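PDB 6SDU: type III effector NopAA from Sinorhizobium fredii USDA 257, which hydrolyses xyloglucan through a glycoside hydrolase family 12 domain and probably also has cellulase activity. Local coordinates for residues Tyr152-Glu166 / Lys192-Phe204. Sequence-based numbering, arbitrary orientation.
Sequences YSNVNVGGATWNVFE and KSILQWIKSKGYF
The edge strand Val155-Val157 packs against the helix Lys192-Ser200 at an axis distance of 9.4 Å, their N-to-C directions inclined at 132°, and Gly158 CA comes within 3.9 Å of Ile194 CG1 where the hairpin turns. In the beta-sandwich (jelly-roll) fold of family 12 glycoside hydrolases, this lone helix lies beside a beta-hairpin, closed by a type I' turn from Val157 to Ala160 and interrupted by a G1 bulge at Asn154 and Val155. Trp197 fills the centre of the interface. With CG anti to the backbone N (chi1 -179°), its indole is directed toward the hairpin, where Val155 CG1 lies over one face, toward its rim, 3.6 Å from Trp197 CZ2; the CE of Lys201, one helical turn on, lies over the opposite face near its rim. The six-membered ring then meets Tyr152 in a T-shaped stack, presenting its CH2 edge to the phenol face with the planes at 80°. Nearer the turn, the two methyls of Val157 divide their contacts: CG1 touches Ile194 CG1, while CG2 rests on Trp197 CB at 3.7 Å. After the helix ends in a Schellman motif at Gly202, Tyr203 brings its hydroxyl to the edge of the Tyr152 ring, while Lys201 CD packs 3.6 Å from Tyr152 OH. Glu166, whose charge is paired with Lys174, crosses the Tyr203 side chain and sets its carboxylate at the CE1 edge of the ring, nearly perpendicular to the ring plane. Within the turn, Val157 O accepts from both Ala160 N and Trp162 NE1, which approach from opposite faces of the carbonyl plane, the indole nitrogen at 3.1 Å.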
ATOM      1  N   TYR A 152      -6.417 -17.679   0.204  1.00 42.46           N
ATOM      2  CA  TYR A 152      -6.412 -18.117   1.596  1.00 40.53           C
ATOM      3  C   TYR A 152      -7.274 -17.149   2.384  1.00 45.59           C
ATOM      4  O   TYR A 152      -7.270 -15.946   2.105  1.00 43.87           O
ATOM      5  CB  TYR A 152      -5.003 -18.148   2.215  1.00 46.59           C
ATOM      6  CG  TYR A 152      -3.992 -19.033   1.505  1.00 45.39           C
ATOM      7  CD1 TYR A 152      -3.835 -20.373   1.861  1.00 52.64           C
ATOM      8  CD2 TYR A 152      -3.189 -18.528   0.484  1.00 48.20           C
ATOM      9  CE1 TYR A 152      -2.907 -21.182   1.215  1.00 53.07           C
ATOM     10  CE2 TYR A 152      -2.267 -19.330  -0.174  1.00 48.52           C
ATOM     11  CZ  TYR A 152      -2.128 -20.654   0.200  1.00 59.82           C
ATOM     12  OH  TYR A 152      -1.207 -21.466  -0.434  1.00 73.06           O
ATOM     13  N   SER A 153      -8.011 -17.672   3.360  1.00 47.99           N
ATOM     14  CA  SER A 153      -8.920 -16.883   4.177  1.00 50.20           C
ATOM     15  C   SER A 153      -8.512 -16.926   5.646  1.00 54.83           C
ATOM     16  O   SER A 153      -7.983 -17.934   6.132  1.00 51.37           O
ATOM     17  CB  SER A 153     -10.360 -17.376   4.033  1.00 56.87           C
ATOM     18  OG  SER A 153     -10.929 -16.963   2.804  1.00 62.02           O
ATOM     19  N   ASN A 154      -8.745 -15.799   6.332  1.00 48.73           N
ATOM     20  CA  ASN A 154      -8.543 -15.633   7.784  1.00 55.41           C
ATOM     21  C   ASN A 154      -7.162 -16.096   8.237  1.00 52.25           C
ATOM     22  O   ASN A 154      -6.996 -16.763   9.259  1.00 54.56           O
ATOM     23  CB  ASN A 154      -9.650 -16.333   8.571  1.00 58.87           C
ATOM     24  CG  ASN A 154     -11.025 -15.843   8.171  1.00 69.96           C
ATOM     25  OD1 ASN A 154     -11.329 -14.651   8.291  1.00 71.64           O
ATOM     26  ND2 ASN A 154     -11.853 -16.747   7.666  1.00 71.91           N
ATOM     27  N   VAL A 155      -6.150 -15.668   7.502  1.00 47.81           N
ATOM     28  CA  VAL A 155      -4.781 -16.019   7.840  1.00 50.01           C
ATOM     29  C   VAL A 155      -4.309 -15.087   8.943  1.00 52.30           C
ATOM     30  O   VAL A 155      -4.395 -13.862   8.818  1.00 46.74           O
ATOM     31  CB  VAL A 155      -3.878 -15.922   6.605  1.00 49.60           C
ATOM     32  CG1 VAL A 155      -2.433 -16.253   6.978  1.00 54.61           C
ATOM     33  CG2 VAL A 155      -4.402 -16.837   5.515  1.00 46.32           C
ATOM     34  N   ASN A 156      -3.822 -15.659  10.039  1.00 67.76           N
ATOM     35  CA  ASN A 156      -3.297 -14.872  11.145  1.00 67.61           C
ATOM     36  C   ASN A 156      -1.782 -14.878  11.029  1.00 58.39           C
ATOM     37  O   ASN A 156      -1.145 -15.908  11.259  1.00 56.78           O
ATOM     38  CB  ASN A 156      -3.755 -15.402  12.499  1.00 76.53           C
ATOM     39  CG  ASN A 156      -3.504 -14.405  13.607  1.00 87.65           C
ATOM     40  OD1 ASN A 156      -2.360 -14.158  13.989  1.00 89.75           O
ATOM     41  ND2 ASN A 156      -4.571 -13.795  14.104  1.00 96.88           N
ATOM     42  N   VAL A 157      -1.214 -13.741  10.619  1.00 55.50           N
ATOM     43  CA  VAL A 157       0.227 -13.591  10.446  1.00 53.47           C
ATOM     44  C   VAL A 157       0.602 -12.142  10.724  1.00 55.80           C
ATOM     45  O   VAL A 157      -0.214 -11.228  10.563  1.00 62.82           O
ATOM     46  CB  VAL A 157       0.681 -14.018   9.029  1.00 48.93           C
ATOM     47  CG1 VAL A 157       0.253 -12.990   7.995  1.00 54.17           C
ATOM     48  CG2 VAL A 157       2.177 -14.233   8.986  1.00 45.08           C
ATOM     49  N   GLY A 158       1.841 -11.942  11.173  1.00 43.02           N
ATOM     50  CA  GLY A 158       2.402 -10.613  11.359  1.00 49.55           C
ATOM     51  C   GLY A 158       1.596  -9.630  12.189  1.00 53.70           C
ATOM     52  O   GLY A 158       1.675  -8.410  11.976  1.00 47.56           O
ATOM     53  N   GLY A 159       0.850 -10.150  13.164  1.00 49.61           N
ATOM     54  CA  GLY A 159       0.104  -9.333  14.097  1.00 46.81           C
ATOM     55  C   GLY A 159      -1.328  -9.019  13.735  1.00 53.52           C
ATOM     56  O   GLY A 159      -1.911  -8.113  14.354  1.00 56.64           O
ATOM     57  N   ALA A 160      -1.909  -9.709  12.750  1.00 42.35           N
ATOM     58  CA  ALA A 160      -3.280  -9.427  12.342  1.00 46.72           C
ATOM     59  C   ALA A 160      -3.822 -10.610  11.556  1.00 45.51           C
ATOM     60  O   ALA A 160      -3.097 -11.551  11.241  1.00 50.00           O
ATOM     61  CB  ALA A 160      -3.370  -8.136  11.522  1.00 41.61           C
ATOM     62  N   THR A 161      -5.122 -10.560  11.273  1.00 42.89           N
ATOM     63  CA  THR A 161      -5.789 -11.558  10.445  1.00 38.25           C
ATOM     64  C   THR A 161      -6.089 -10.958   9.082  1.00 39.03           C
ATOM     65  O   THR A 161      -6.558  -9.817   8.992  1.00 40.05           O
ATOM     66  CB  THR A 161      -7.069 -12.057  11.111  1.00 39.42           C
ATOM     67  OG1 THR A 161      -6.734 -12.636  12.381  1.00 50.68           O
ATOM     68  CG2 THR A 161      -7.757 -13.103  10.236  1.00 39.78           C
ATOM     69  N   TRP A 162      -5.817 -11.719   8.027  1.00 38.73           N
ATOM     70  CA  TRP A 162      -5.896 -11.203   6.674  1.00 36.55           C
ATOM     71  C   TRP A 162      -6.581 -12.204   5.767  1.00 39.92           C
ATOM     72  O   TRP A 162      -6.619 -13.401   6.051  1.00 43.10           O
ATOM     73  CB  TRP A 162      -4.508 -10.906   6.088  1.00 32.55           C
ATOM     74  CG  TRP A 162      -3.531 -10.176   6.960  1.00 31.76           C
ATOM     75  CD1 TRP A 162      -2.720 -10.720   7.895  1.00 40.66           C
ATOM     76  CD2 TRP A 162      -3.204  -8.774   6.919  1.00 40.02           C
ATOM     77  NE1 TRP A 162      -1.922  -9.755   8.463  1.00 35.61           N
ATOM     78  CE2 TRP A 162      -2.204  -8.550   7.885  1.00 37.15           C
ATOM     79  CE3 TRP A 162      -3.673  -7.689   6.174  1.00 41.54           C
ATOM     80  CZ2 TRP A 162      -1.659  -7.290   8.121  1.00 43.96           C
ATOM     81  CZ3 TRP A 162      -3.128  -6.429   6.414  1.00 41.07           C
ATOM     82  CH2 TRP A 162      -2.139  -6.244   7.379  1.00 44.25           C
ATOM     83  N   ASN A 163      -7.106 -11.689   4.655  1.00 39.21           N
ATOM     84  CA  ASN A 163      -7.506 -12.477   3.494  1.00 34.54           C
ATOM     85  C   ASN A 163      -6.470 -12.248   2.397  1.00 39.29           C
ATOM     86  O   ASN A 163      -6.044 -11.104   2.181  1.00 31.24           O
ATOM     87  CB  ASN A 163      -8.896 -12.080   3.000  1.00 37.61           C
ATOM     88  CG  ASN A 163     -10.002 -12.630   3.872  1.00 40.95           C
ATOM     89  OD1 ASN A 163      -9.810 -13.629   4.570  1.00 35.30           O
ATOM     90  ND2 ASN A 163     -11.173 -11.980   3.839  1.00 33.79           N
ATOM     91  N   VAL A 164      -6.014 -13.339   1.761  1.00 33.86           N
ATOM     92  CA  VAL A 164      -4.905 -13.320   0.812  1.00 30.14           C
ATOM     93  C   VAL A 164      -5.421 -13.505  -0.609  1.00 39.83           C
ATOM     94  O   VAL A 164      -6.234 -14.400  -0.878  1.00 36.47           O
ATOM     95  CB  VAL A 164      -3.862 -14.393   1.171  1.00 33.71           C
ATOM     96  CG1 VAL A 164      -2.643 -14.315   0.232  1.00 32.85           C
ATOM     97  CG2 VAL A 164      -3.437 -14.185   2.605  1.00 38.58           C
ATOM     98  N   PHE A 165      -4.922 -12.666  -1.524  1.00 37.73           N
ATOM     99  CA  PHE A 165      -5.317 -12.683  -2.922  1.00 33.53           C
ATOM    100  C   PHE A 165      -4.081 -12.793  -3.807  1.00 33.95           C
ATOM    101  O   PHE A 165      -2.994 -12.330  -3.437  1.00 30.30           O
ATOM    102  CB  PHE A 165      -6.098 -11.429  -3.277  1.00 27.19           C
ATOM    103  CG  PHE A 165      -7.355 -11.279  -2.514  1.00 29.11           C
ATOM    104  CD1 PHE A 165      -7.344 -10.747  -1.237  1.00 27.04           C
ATOM    105  CD2 PHE A 165      -8.568 -11.677  -3.079  1.00 31.29           C
ATOM    106  CE1 PHE A 165      -8.529 -10.620  -0.520  1.00 34.49           C
ATOM    107  CE2 PHE A 165      -9.754 -11.546  -2.377  1.00 33.87           C
ATOM    108  CZ  PHE A 165      -9.740 -11.013  -1.099  1.00 37.42           C
ATOM    109  N   GLU A 166      -4.255 -13.408  -4.985  1.00 29.11           N
ATOM    110  CA  GLU A 166      -3.152 -13.619  -5.912  1.00 31.17           C
ATOM    111  C   GLU A 166      -3.504 -13.167  -7.324  1.00 34.28           C
ATOM    112  O   GLU A 166      -4.551 -13.540  -7.860  1.00 31.17           O
ATOM    113  CB  GLU A 166      -2.728 -15.085  -5.959  1.00 31.97           C
ATOM    114  CG  GLU A 166      -1.509 -15.323  -6.862  1.00 42.92           C
ATOM    115  CD  GLU A 166      -1.239 -16.808  -7.141  1.00 46.69           C
ATOM    116  OE1 GLU A 166      -0.262 -17.105  -7.861  1.00 41.03           O
ATOM    117  OE2 GLU A 166      -2.005 -17.667  -6.648  1.00 48.59           O
ATOM    118  N   LYS A 192       8.624  -8.919   8.237  1.00 49.92           N
ATOM    119  CA  LYS A 192       9.511 -10.078   8.122  1.00 44.33           C
ATOM    120  C   LYS A 192       8.720 -11.378   8.169  1.00 39.80           C
ATOM    121  O   LYS A 192       8.828 -12.213   7.264  1.00 38.26           O
ATOM    122  CB  LYS A 192      10.545 -10.039   9.246  1.00 46.41           C
ATOM    123  CG  LYS A 192      11.534 -11.192   9.257  1.00 42.76           C
ATOM    124  CD  LYS A 192      12.150 -11.306  10.640  1.00 55.45           C
ATOM    125  CE  LYS A 192      12.869 -12.631  10.841  1.00 71.21           C
ATOM    126  NZ  LYS A 192      13.650 -12.645  12.109  1.00 84.25           N
ATOM    127  N   SER A 193       7.841 -11.510   9.173  1.00 39.01           N
ATOM    128  CA  SER A 193       7.012 -12.704   9.348  1.00 41.15           C
ATOM    129  C   SER A 193       6.025 -12.894   8.208  1.00 45.02           C
ATOM    130  O   SER A 193       5.716 -14.031   7.837  1.00 44.54           O
ATOM    131  CB  SER A 193       6.233 -12.616  10.663  1.00 49.86           C
ATOM    132  OG  SER A 193       7.091 -12.687  11.784  1.00 58.37           O
ATOM    133  N   ILE A 194       5.454 -11.798   7.691  1.00 44.24           N
ATOM    134  CA  ILE A 194       4.510 -11.926   6.585  1.00 29.72           C
ATOM    135  C   ILE A 194       5.220 -12.452   5.352  1.00 31.38           C
ATOM    136  O   ILE A 194       4.726 -13.361   4.678  1.00 38.21           O
ATOM    137  CB  ILE A 194       3.807 -10.580   6.311  1.00 32.42           C
ATOM    138  CG1 ILE A 194       2.851 -10.239   7.463  1.00 40.48           C
ATOM    139  CG2 ILE A 194       3.077 -10.627   4.969  1.00 29.45           C
ATOM    140  CD1 ILE A 194       2.278  -8.819   7.404  1.00 47.58           C
ATOM    141  N   LEU A 195       6.404 -11.914   5.051  1.00 40.97           N
ATOM    142  CA  LEU A 195       7.177 -12.414   3.922  1.00 36.86           C
ATOM    143  C   LEU A 195       7.592 -13.870   4.150  1.00 41.45           C
ATOM    144  O   LEU A 195       7.584 -14.684   3.215  1.00 42.94           O
ATOM    145  CB  LEU A 195       8.400 -11.521   3.710  1.00 28.92           C
ATOM    146  CG  LEU A 195       8.067 -10.084   3.314  1.00 36.84           C
ATOM    147  CD1 LEU A 195       9.317  -9.200   3.214  1.00 35.53           C
ATOM    148  CD2 LEU A 195       7.261 -10.074   1.999  1.00 35.97           C
ATOM    149  N   GLN A 196       7.911 -14.225   5.400  1.00 42.58           N
ATOM    150  CA  GLN A 196       8.280 -15.606   5.707  1.00 40.94           C
ATOM    151  C   GLN A 196       7.110 -16.547   5.450  1.00 39.79           C
ATOM    152  O   GLN A 196       7.292 -17.624   4.873  1.00 37.88           O
ATOM    153  CB  GLN A 196       8.757 -15.711   7.155  1.00 38.52           C
ATOM    154  CG  GLN A 196      10.171 -15.200   7.363  1.00 53.36           C
ATOM    155  CD  GLN A 196      10.595 -15.133   8.827  1.00 63.05           C
ATOM    156  OE1 GLN A 196       9.764 -15.098   9.738  1.00 63.80           O
ATOM    157  NE2 GLN A 196      11.905 -15.121   9.052  1.00 67.32           N
ATOM    158  N   TRP A 197       5.891 -16.133   5.823  1.00 40.51           N
ATOM    159  CA  TRP A 197       4.711 -16.956   5.566  1.00 38.78           C
ATOM    160  C   TRP A 197       4.439 -17.101   4.067  1.00 45.32           C
ATOM    161  O   TRP A 197       4.068 -18.188   3.602  1.00 42.68           O
ATOM    162  CB  TRP A 197       3.499 -16.360   6.280  1.00 35.02           C
ATOM    163  CG  TRP A 197       2.222 -17.153   6.086  1.00 47.72           C
ATOM    164  CD1 TRP A 197       1.723 -18.137   6.907  1.00 53.97           C
ATOM    165  CD2 TRP A 197       1.287 -17.030   5.001  1.00 47.58           C
ATOM    166  NE1 TRP A 197       0.537 -18.629   6.397  1.00 57.11           N
ATOM    167  CE2 TRP A 197       0.243 -17.958   5.236  1.00 57.59           C
ATOM    168  CE3 TRP A 197       1.223 -16.216   3.863  1.00 49.09           C
ATOM    169  CZ2 TRP A 197      -0.842 -18.098   4.368  1.00 57.19           C
ATOM    170  CZ3 TRP A 197       0.142 -16.354   3.004  1.00 46.41           C
ATOM    171  CH2 TRP A 197      -0.874 -17.289   3.261  1.00 53.65           C
ATOM    172  N   ILE A 198       4.623 -16.022   3.295  1.00 43.35           N
ATOM    173  CA  ILE A 198       4.404 -16.093   1.853  1.00 47.88           C
ATOM    174  C   ILE A 198       5.439 -17.005   1.202  1.00 47.82           C
ATOM    175  O   ILE A 198       5.131 -17.736   0.253  1.00 45.73           O
ATOM    176  CB  ILE A 198       4.418 -14.686   1.227  1.00 48.72           C
ATOM    177  CG1 ILE A 198       3.323 -13.806   1.837  1.00 54.06           C
ATOM    178  CG2 ILE A 198       4.217 -14.787  -0.276  1.00 49.02           C
ATOM    179  CD1 ILE A 198       3.388 -12.341   1.393  1.00 45.50           C
ATOM    180  N   LYS A 199       6.685 -16.953   1.679  1.00 46.34           N
ATOM    181  CA  LYS A 199       7.707 -17.877   1.193  1.00 46.12           C
ATOM    182  C   LYS A 199       7.323 -19.326   1.489  1.00 49.44           C
ATOM    183  O   LYS A 199       7.469 -20.199   0.622  1.00 44.11           O
ATOM    184  CB  LYS A 199       9.054 -17.532   1.835  1.00 46.67           C
ATOM    185  CG  LYS A 199      10.239 -18.353   1.354  1.00 57.39           C
ATOM    186  CD  LYS A 199      11.489 -18.012   2.158  1.00 63.00           C
ATOM    187  CE  LYS A 199      12.684 -18.883   1.753  1.00 73.01           C
ATOM    188  NZ  LYS A 199      13.926 -18.573   2.529  1.00 74.20           N
ATOM    189  N   SER A 200       6.761 -19.583   2.683  1.00 49.89           N
ATOM    190  CA  SER A 200       6.359 -20.936   3.090  1.00 51.06           C
ATOM    191  C   SER A 200       5.251 -21.517   2.216  1.00 55.70           C
ATOM    192  O   SER A 200       5.083 -22.741   2.183  1.00 64.07           O
ATOM    193  CB  SER A 200       5.933 -20.949   4.569  1.00 44.61           C
ATOM    194  OG  SER A 200       4.557 -20.644   4.754  1.00 52.58           O
ATOM    195  N   LYS A 201       4.466 -20.679   1.543  1.00 53.48           N
ATOM    196  CA  LYS A 201       3.491 -21.175   0.579  1.00 49.10           C
ATOM    197  C   LYS A 201       4.081 -21.286  -0.815  1.00 45.15           C
ATOM    198  O   LYS A 201       3.366 -21.654  -1.748  1.00 52.82           O
ATOM    199  CB  LYS A 201       2.269 -20.268   0.551  1.00 46.41           C
ATOM    200  CG  LYS A 201       1.639 -20.102   1.902  1.00 52.73           C
ATOM    201  CD  LYS A 201       1.041 -21.390   2.400  1.00 46.14           C
ATOM    202  CE  LYS A 201       0.541 -21.212   3.814  1.00 52.92           C
ATOM    203  NZ  LYS A 201      -0.182 -22.412   4.304  1.00 67.78           N
ATOM    204  N   GLY A 202       5.368 -20.981  -0.966  1.00 46.47           N
ATOM    205  CA  GLY A 202       6.084 -21.199  -2.205  1.00 55.71           C
ATOM    206  C   GLY A 202       5.965 -20.134  -3.273  1.00 53.21           C
ATOM    207  O   GLY A 202       6.334 -20.404  -4.422  1.00 54.18           O
ATOM    208  N   TYR A 203       5.497 -18.924  -2.933  1.00 52.72           N
ATOM    209  CA  TYR A 203       5.406 -17.858  -3.937  1.00 51.05           C
ATOM    210  C   TYR A 203       6.775 -17.341  -4.366  1.00 52.18           C
ATOM    211  O   TYR A 203       6.937 -16.930  -5.519  1.00 59.72           O
ATOM    212  CB  TYR A 203       4.540 -16.715  -3.424  1.00 44.95           C
ATOM    213  CG  TYR A 203       3.096 -17.114  -3.396  1.00 45.82           C
ATOM    214  CD1 TYR A 203       2.356 -17.201  -4.571  1.00 40.95           C
ATOM    215  CD2 TYR A 203       2.482 -17.464  -2.199  1.00 47.34           C
ATOM    216  CE1 TYR A 203       1.018 -17.594  -4.548  1.00 47.63           C
ATOM    217  CE2 TYR A 203       1.158 -17.860  -2.160  1.00 50.69           C
ATOM    218  CZ  TYR A 203       0.430 -17.923  -3.335  1.00 52.34           C
ATOM    219  OH  TYR A 203      -0.883 -18.325  -3.294  1.00 46.29           O
ATOM    220  N   PHE A 204       7.755 -17.331  -3.463  1.00 52.75           N
ATOM    221  CA  PHE A 204       9.119 -16.934  -3.790  1.00 52.18           C
ATOM    222  C   PHE A 204      10.069 -17.604  -2.803  1.00 49.99           C
ATOM    223  O   PHE A 204       9.644 -18.201  -1.812  1.00 49.80           O
ATOM    224  CB  PHE A 204       9.304 -15.403  -3.779  1.00 45.84           C
ATOM    225  CG  PHE A 204       8.680 -14.705  -2.592  1.00 41.99           C
ATOM    226  CD1 PHE A 204       9.183 -14.886  -1.300  1.00 45.83           C
ATOM    227  CD2 PHE A 204       7.601 -13.842  -2.771  1.00 37.76           C
ATOM    228  CE1 PHE A 204       8.596 -14.236  -0.203  1.00 50.83           C
ATOM    229  CE2 PHE A 204       7.006 -13.184  -1.677  1.00 40.24           C
ATOM    230  CZ  PHE A 204       7.510 -13.376  -0.393  1.00 45.35           C
TER